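Local coordinates for aminoacyl-tRNA synthetase-interacting multifunctional protein p43 (Plasmodium vivax, PDB 6IPA) that probably binds tRNA through its C-terminal EMAP II-like domain, as expected of a tRNA import protein and synthetase-interacting multifunctional protein, at residues A[66-71]-A[116-121]. Sequence-based numbering, arbitrary orientation.
Sequences YCLKIN and GMVLCG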
loop_
_atom_site.group_PDB
_atom_site.type_symbol
_atom_site.label_atom_id
_atom_site.label_comp_id
_atom_site.label_asym_id
_atom_site.label_seq_id
_atom_site.Cartn_x
_atom_site.Cartn_y
_atom_site.Cartn_z
ATOM N N TYR A 66 -8.106 -8.168 -8.924
ATOM C CA TYR A 66 -6.999 -8.260 -9.882
ATOM C C TYR A 66 -5.858 -9.019 -9.199
ATOM O O TYR A 66 -5.724 -8.959 -7.988
ATOM C CB TYR A 66 -6.503 -6.875 -10.298
ATOM C CG TYR A 66 -7.373 -6.126 -11.293
ATOM C CD1 TYR A 66 -7.680 -6.664 -12.553
ATOM C CD2 TYR A 66 -7.845 -4.856 -10.984
ATOM C CE1 TYR A 66 -8.453 -5.953 -13.457
ATOM C CE2 TYR A 66 -8.612 -4.134 -11.870
ATOM C CZ TYR A 66 -8.927 -4.680 -13.109
ATOM O OH TYR A 66 -9.715 -3.914 -13.960
ATOM N N CYS A 67 -5.068 -9.741 -9.987
ATOM C CA CYS A 67 -3.803 -10.360 -9.565
ATOM C C CYS A 67 -2.637 -9.525 -10.077
ATOM O O CYS A 67 -2.363 -9.555 -11.288
ATOM C CB CYS A 67 -3.675 -11.764 -10.160
ATOM S SG CYS A 67 -4.565 -13.062 -9.267
ATOM N N LEU A 68 -1.935 -8.821 -9.169
ATOM C CA LEU A 68 -0.835 -7.912 -9.550
ATOM C C LEU A 68 0.515 -8.494 -9.358
ATOM O O LEU A 68 0.731 -9.262 -8.449
ATOM C CB LEU A 68 -0.855 -6.612 -8.754
ATOM C CG LEU A 68 -1.963 -5.655 -9.153
ATOM C CD1 LEU A 68 -3.352 -6.284 -8.973
ATOM C CD2 LEU A 68 -1.782 -4.352 -8.367
ATOM N N LYS A 69 1.443 -8.081 -10.213
ATOM C CA LYS A 69 2.843 -8.448 -10.079
ATOM C C LYS A 69 3.587 -7.148 -9.820
ATOM O O LYS A 69 3.523 -6.221 -10.619
ATOM C CB LYS A 69 3.361 -9.188 -11.325
ATOM C CG LYS A 69 2.770 -10.582 -11.463
ATOM C CD LYS A 69 3.341 -11.315 -12.672
ATOM C CE LYS A 69 2.633 -12.643 -12.938
ATOM N NZ LYS A 69 3.013 -13.629 -11.887
ATOM N N ILE A 70 4.250 -7.057 -8.676
ATOM C CA ILE A 70 4.769 -5.779 -8.263
ATOM C C ILE A 70 6.214 -5.910 -7.806
ATOM O O ILE A 70 6.532 -6.731 -6.977
ATOM C CB ILE A 70 3.893 -5.149 -7.176
ATOM C CG1 ILE A 70 2.387 -5.298 -7.497
ATOM C CG2 ILE A 70 4.237 -3.685 -7.090
ATOM C CD1 ILE A 70 1.503 -4.403 -6.642
ATOM N N ASN A 71 7.094 -5.163 -8.439
ATOM C CA ASN A 71 8.525 -5.170 -8.133
ATOM C C ASN A 71 8.717 -4.231 -6.961
ATOM O O ASN A 71 8.440 -3.010 -7.082
ATOM C CB ASN A 71 9.290 -4.644 -9.339
ATOM C CG ASN A 71 10.712 -4.352 -9.030
ATOM O OD1 ASN A 71 11.186 -4.516 -7.881
ATOM N ND2 ASN A 71 11.420 -3.873 -10.030
ATOM N N GLY A 116 1.532 -9.036 0.699
ATOM C CA GLY A 116 1.525 -7.575 0.848
ATOM C C GLY A 116 0.168 -7.009 0.404
ATOM O O GLY A 116 -0.760 -7.763 0.166
ATOM N N MET A 117 0.028 -5.689 0.315
ATOM C CA MET A 117 -1.206 -5.088 -0.234
ATOM C C MET A 117 -0.932 -3.645 -0.683
ATOM O O MET A 117 -0.049 -2.987 -0.181
ATOM C CB MET A 117 -2.388 -5.165 0.757
ATOM C CG MET A 117 -2.571 -3.936 1.639
ATOM S SD MET A 117 -3.658 -4.068 3.093
ATOM C CE MET A 117 -5.264 -4.185 2.291
ATOM N N VAL A 118 -1.733 -3.157 -1.622
ATOM C CA VAL A 118 -1.500 -1.874 -2.252
ATOM C C VAL A 118 -2.405 -0.876 -1.579
ATOM O O VAL A 118 -3.556 -1.204 -1.280
ATOM C CB VAL A 118 -1.744 -1.918 -3.777
ATOM C CG1 VAL A 118 -1.629 -0.527 -4.358
ATOM C CG2 VAL A 118 -0.766 -2.873 -4.437
ATOM N N LEU A 119 -1.863 0.320 -1.313
ATOM C CA LEU A 119 -2.528 1.241 -0.398
ATOM C C LEU A 119 -3.308 2.261 -1.216
ATOM O O LEU A 119 -2.811 2.681 -2.260
ATOM C CB LEU A 119 -1.531 1.949 0.535
ATOM C CG LEU A 119 -0.647 1.292 1.624
ATOM C CD1 LEU A 119 0.364 2.182 2.327
ATOM C CD2 LEU A 119 -1.495 0.636 2.663
ATOM N N CYS A 120 -4.496 2.652 -0.730
ATOM C CA CYS A 120 -5.411 3.561 -1.453
ATOM C C CYS A 120 -6.154 4.534 -0.568
ATOM O O CYS A 120 -6.387 4.289 0.610
ATOM C CB CYS A 120 -6.533 2.801 -2.162
ATOM S SG CYS A 120 -6.070 1.460 -3.248
ATOM N N GLY A 121 -6.581 5.607 -1.202
ATOM C CA GLY A 121 -7.481 6.562 -0.611
ATOM C C GLY A 121 -8.896 6.239 -1.038
ATOM O O GLY A 121 -9.135 5.766 -2.174
#
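V118 CG2 is the atom of segment 116-121 that two apolar side chains of strand 66-71 approach within 4.5 Å. CD1 of I70 comes to 3.5 Å from V118 CG2, the nearer of the two approaches, whereas CD2 of L68 stands back at 4.3 Å from the same methyl. Torsions account for the meeting: I70 has an extended chi2 of -166° that carries CD1 out from the strand, while in V118 chi1 of 174° sets CG2 anti to the carbonyl carbon and beside the backbone N, and this is the branch that meets I70 and L68. No hydrogen bond crosses, and the CA atoms of L68 and V118 are 9.5 Å apart, too far for strand pairing; the segments meet through side chains alone, burying 76 Å² in total. V98 of strand 97-101 touches both I70 and V118, so the pair also packs on a third aliphatic residue.

The opposite face of strand 66-71 is the more open one: the CB atoms of C67 and K69 point away from the side taken by those of L68 and I70, both residues are partly exposed, and K69 NZ forms a salt bridge with D79 OD1. Both segments belong to the putative tRNA-binding region of the OB clan. L68 and I70, both buried, point from the four-stranded antiparallel sheet (78-82, 66-71, 48-58, 97-101) toward V118, consistent with the interior of an OB-fold barrel. With only methyl groups meeting, the contact is held by dispersion and the exclusion of water, and nothing in it sets a direction as a hydrogen bond would.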